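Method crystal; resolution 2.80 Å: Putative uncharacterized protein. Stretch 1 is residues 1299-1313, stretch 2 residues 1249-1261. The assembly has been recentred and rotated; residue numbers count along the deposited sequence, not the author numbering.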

# COMPACT_ATOMS: atom_id res chain seq x y z
N ALA A 1299 13.83 -10.11 -39.66
CA ALA A 1299 14.00 -10.08 -41.10
C ALA A 1299 15.36 -10.62 -41.50
O ALA A 1299 15.48 -11.39 -42.46
CB ALA A 1299 13.82 -8.65 -41.62
N ALA A 1300 16.41 -10.25 -40.76
CA ALA A 1300 17.74 -10.75 -41.06
C ALA A 1300 17.86 -12.24 -40.74
O ALA A 1300 18.56 -12.98 -41.44
CB ALA A 1300 18.79 -9.96 -40.27
N MET A 1301 17.17 -12.70 -39.68
CA MET A 1301 17.21 -14.11 -39.34
C MET A 1301 16.48 -14.95 -40.38
O MET A 1301 16.98 -16.00 -40.80
CB MET A 1301 16.61 -14.33 -37.95
CG MET A 1301 17.41 -13.69 -36.82
SD MET A 1301 16.86 -14.19 -35.17
CE MET A 1301 15.24 -13.45 -35.10
N GLU A 1302 15.30 -14.50 -40.81
CA GLU A 1302 14.60 -15.19 -41.89
C GLU A 1302 15.43 -15.18 -43.17
O GLU A 1302 15.47 -16.18 -43.90
CB GLU A 1302 13.24 -14.54 -42.13
CG GLU A 1302 12.26 -14.69 -40.98
CD GLU A 1302 11.00 -13.87 -41.18
OE1 GLU A 1302 10.89 -13.18 -42.21
OE2 GLU A 1302 10.11 -13.92 -40.30
N ARG A 1303 16.08 -14.06 -43.47
CA ARG A 1303 16.91 -13.97 -44.67
C ARG A 1303 18.05 -14.97 -44.62
O ARG A 1303 18.30 -15.71 -45.58
CB ARG A 1303 17.43 -12.54 -44.83
CG ARG A 1303 18.19 -12.29 -46.12
CD ARG A 1303 18.32 -10.80 -46.43
NE ARG A 1303 18.92 -10.05 -45.32
CZ ARG A 1303 18.25 -9.32 -44.43
NH1 ARG A 1303 16.92 -9.22 -44.50
NH2 ARG A 1303 18.90 -8.69 -43.46
N LEU A 1304 18.77 -15.02 -43.49
CA LEU A 1304 19.87 -15.97 -43.35
C LEU A 1304 19.38 -17.40 -43.46
O LEU A 1304 19.91 -18.20 -44.24
CB LEU A 1304 20.57 -15.74 -42.00
CG LEU A 1304 21.53 -16.85 -41.55
CD1 LEU A 1304 22.61 -17.11 -42.59
CD2 LEU A 1304 22.15 -16.49 -40.21
N VAL A 1305 18.36 -17.76 -42.67
CA VAL A 1305 17.85 -19.12 -42.68
C VAL A 1305 17.43 -19.53 -44.08
O VAL A 1305 17.73 -20.64 -44.54
CB VAL A 1305 16.69 -19.26 -41.67
CG1 VAL A 1305 15.98 -20.60 -41.82
CG2 VAL A 1305 17.21 -19.09 -40.25
N ALA A 1306 16.73 -18.64 -44.79
CA ALA A 1306 16.28 -18.96 -46.14
C ALA A 1306 17.42 -18.98 -47.15
O ALA A 1306 17.27 -19.57 -48.22
CB ALA A 1306 15.21 -17.96 -46.59
N SER A 1307 18.55 -18.34 -46.83
CA SER A 1307 19.69 -18.32 -47.74
C SER A 1307 20.57 -19.56 -47.58
O SER A 1307 20.83 -20.27 -48.56
CB SER A 1307 20.51 -17.05 -47.52
OG SER A 1307 19.77 -15.89 -47.87
N THR A 1308 21.03 -19.83 -46.36
CA THR A 1308 21.94 -20.95 -46.14
C THR A 1308 21.19 -22.26 -45.96
O THR A 1308 21.63 -23.31 -46.45
CB THR A 1308 22.82 -20.68 -44.92
OG1 THR A 1308 23.41 -19.38 -45.03
CG2 THR A 1308 23.92 -21.72 -44.81
N GLY A 1309 20.06 -22.23 -45.25
CA GLY A 1309 19.24 -23.41 -45.10
C GLY A 1309 18.81 -24.03 -46.42
O GLY A 1309 18.46 -25.21 -46.45
N ALA A 1310 18.83 -23.25 -47.50
CA ALA A 1310 18.60 -23.82 -48.82
C ALA A 1310 19.71 -24.81 -49.17
O ALA A 1310 19.44 -25.99 -49.44
CB ALA A 1310 18.53 -22.70 -49.87
N SER A 1311 20.96 -24.34 -49.16
CA SER A 1311 22.09 -25.23 -49.44
C SER A 1311 22.09 -26.41 -48.48
O SER A 1311 22.14 -27.57 -48.91
CB SER A 1311 23.40 -24.45 -49.33
OG SER A 1311 23.42 -23.36 -50.24
N VAL A 1312 22.02 -26.14 -47.18
CA VAL A 1312 22.12 -27.21 -46.18
C VAL A 1312 21.02 -28.24 -46.39
O VAL A 1312 21.28 -29.43 -46.58
CB VAL A 1312 22.09 -26.62 -44.76
CG1 VAL A 1312 22.06 -27.74 -43.71
CG2 VAL A 1312 23.28 -25.72 -44.54
N ALA A 1313 19.76 -27.79 -46.34
CA ALA A 1313 18.64 -28.72 -46.50
C ALA A 1313 18.75 -29.51 -47.79
O ALA A 1313 18.51 -30.72 -47.81
CB ALA A 1313 17.32 -27.94 -46.47
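Stretch 2, residues 1249-1261: LEKLVSQIDFDIA

The one hydrogen bond between the two stretches joins T1308 to D1257: T1308 OG1 donates to D1257 OD1 at 3.1 Å. The same carboxylate oxygen also accepts from the backbone just beyond it, with F1258 N 2.9 Å from D1257 OD1, so one carboxylate oxygen accepts from both the adjacent backbone N-H and the helix of stretch 1. A second polar pair is looser. R1303 NH2 and E1250 OE2 lie 4.5 Å apart, opposite charges near each other but beyond salt-bridge range, although the ends of both side chains come nearer the partner stretch than their sideways CA-to-CB bonds would suggest.

Stretch 1 is helical throughout. Stretch 2 enters as a helix that runs in nearly the same direction, with an angle of 19° between the N-to-C directions (signed crossing angle -19°) and a closest axial approach of 9.5 Å. From D1257 to I1260 the backbone is a loop of largely extended conformation, which follows the helix of stretch 1 toward its later turns; the nearest CA pairs accordingly run from A1300 and E1250 (CA to CA 6.3 Å) to V1312 and I1260 (CA to CA 8.7 Å).

Between the helices, V1253 is the central apolar residue. Its closest side-chain approaches are CG1 to A1300 CB at 4.0 Å, CG1 to L1304 CD2 at 3.9 Å and CG2 to M1301 CG at 3.8 Å. L1304, pointing toward stretch 2, continues the packing, with CD2 4.2 Å from I1256 CB; its CD1 also lies 3.5 Å from the carboxylate oxygen D1257 OD1.

Beyond the hydrogen bond, F1258 packs against T1308 and V1312, one turn apart on the helix. T1308 CG2 sits over one face of its ring, 3.3 Å from F1258 CZ, and V1312 CG2 meets the ring edge 3.6 Å from F1258 CE2. I1260 closes the contact more loosely, its CD1 4.4 Å from V1312 CG2.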

# COMPACT_ATOMS: atom_id res chain seq x y z
N LEU A 1249 22.55 -5.60 -34.11
CA LEU A 1249 21.73 -6.81 -34.15
C LEU A 1249 21.98 -7.57 -35.44
O LEU A 1249 22.29 -8.77 -35.42
CB LEU A 1249 20.25 -6.44 -34.00
CG LEU A 1249 19.83 -5.79 -32.68
CD1 LEU A 1249 18.36 -5.41 -32.73
CD2 LEU A 1249 20.11 -6.71 -31.50
N GLU A 1250 21.86 -6.89 -36.58
CA GLU A 1250 22.10 -7.56 -37.85
C GLU A 1250 23.48 -8.20 -37.86
O GLU A 1250 23.63 -9.37 -38.27
CB GLU A 1250 21.95 -6.56 -39.00
CG GLU A 1250 20.53 -6.08 -39.20
CD GLU A 1250 20.37 -5.18 -40.41
OE1 GLU A 1250 21.39 -4.63 -40.87
OE2 GLU A 1250 19.23 -5.03 -40.89
N LYS A 1251 24.50 -7.49 -37.39
CA LYS A 1251 25.84 -8.06 -37.36
C LYS A 1251 25.86 -9.35 -36.54
O LYS A 1251 26.46 -10.34 -36.94
CB LYS A 1251 26.84 -7.05 -36.80
CG LYS A 1251 28.29 -7.54 -36.76
CD LYS A 1251 28.75 -8.17 -38.09
CE LYS A 1251 28.62 -7.21 -39.27
NZ LYS A 1251 29.52 -6.03 -39.16
N LEU A 1252 25.17 -9.35 -35.39
CA LEU A 1252 25.03 -10.58 -34.62
C LEU A 1252 24.53 -11.71 -35.52
O LEU A 1252 25.15 -12.77 -35.61
CB LEU A 1252 24.07 -10.38 -33.45
CG LEU A 1252 24.64 -9.76 -32.18
CD1 LEU A 1252 23.52 -9.27 -31.28
CD2 LEU A 1252 25.49 -10.78 -31.45
N VAL A 1253 23.42 -11.46 -36.23
CA VAL A 1253 22.90 -12.47 -37.15
C VAL A 1253 23.97 -12.87 -38.16
O VAL A 1253 24.15 -14.06 -38.45
CB VAL A 1253 21.63 -11.94 -37.85
CG1 VAL A 1253 21.09 -12.97 -38.84
CG2 VAL A 1253 20.56 -11.59 -36.82
N SER A 1254 24.69 -11.89 -38.69
CA SER A 1254 25.71 -12.19 -39.70
C SER A 1254 26.84 -13.03 -39.11
O SER A 1254 27.49 -13.79 -39.83
CB SER A 1254 26.26 -10.89 -40.29
OG SER A 1254 25.24 -10.19 -40.99
N GLN A 1255 27.08 -12.91 -37.80
CA GLN A 1255 28.10 -13.72 -37.16
C GLN A 1255 27.68 -15.18 -37.01
O GLN A 1255 28.51 -16.01 -36.62
CB GLN A 1255 28.44 -13.14 -35.78
CG GLN A 1255 29.37 -11.93 -35.83
CD GLN A 1255 30.83 -12.32 -35.92
OE1 GLN A 1255 31.32 -13.13 -35.13
NE2 GLN A 1255 31.54 -11.74 -36.88
N ILE A 1256 26.42 -15.51 -37.32
CA ILE A 1256 25.95 -16.88 -37.22
C ILE A 1256 26.08 -17.64 -38.54
O ILE A 1256 26.04 -18.88 -38.54
CB ILE A 1256 24.49 -16.92 -36.73
CG1 ILE A 1256 24.33 -16.07 -35.47
CG2 ILE A 1256 24.08 -18.35 -36.40
CD1 ILE A 1256 22.90 -15.86 -35.03
N ASP A 1257 26.23 -16.93 -39.66
CA ASP A 1257 26.41 -17.58 -40.95
C ASP A 1257 27.58 -18.55 -40.88
O ASP A 1257 28.43 -18.44 -39.99
CB ASP A 1257 26.64 -16.54 -42.05
CG ASP A 1257 26.06 -16.96 -43.38
OD1 ASP A 1257 25.81 -18.17 -43.57
OD2 ASP A 1257 25.86 -16.07 -44.25
N PHE A 1258 27.65 -19.50 -41.81
CA PHE A 1258 28.65 -20.55 -41.73
C PHE A 1258 28.98 -21.07 -43.12
O PHE A 1258 28.22 -20.88 -44.08
CB PHE A 1258 28.18 -21.70 -40.83
CG PHE A 1258 26.83 -22.24 -41.21
CD1 PHE A 1258 25.68 -21.65 -40.73
CD2 PHE A 1258 26.72 -23.34 -42.04
CE1 PHE A 1258 24.43 -22.14 -41.07
CE2 PHE A 1258 25.48 -23.84 -42.38
CZ PHE A 1258 24.34 -23.24 -41.90
N ASP A 1259 30.12 -21.75 -43.21
CA ASP A 1259 30.58 -22.40 -44.43
C ASP A 1259 31.02 -23.81 -44.05
O ASP A 1259 32.05 -23.98 -43.39
CB ASP A 1259 31.72 -21.62 -45.08
CG ASP A 1259 31.83 -21.88 -46.57
OD1 ASP A 1259 31.36 -22.94 -47.03
OD2 ASP A 1259 32.38 -21.01 -47.28
N ILE A 1260 30.24 -24.81 -44.45
CA ILE A 1260 30.56 -26.20 -44.15
C ILE A 1260 32.00 -26.45 -44.60
O ILE A 1260 32.31 -26.34 -45.79
CB ILE A 1260 29.57 -27.17 -44.82
CG1 ILE A 1260 28.19 -27.00 -44.18
CG2 ILE A 1260 30.05 -28.61 -44.68
CD1 ILE A 1260 27.09 -27.80 -44.84
N ALA A 1261 32.84 -26.83 -43.64
CA ALA A 1261 34.30 -26.77 -43.71
C ALA A 1261 34.77 -25.86 -42.58
O ALA A 1261 34.97 -24.66 -42.78
CB ALA A 1261 34.81 -26.25 -45.06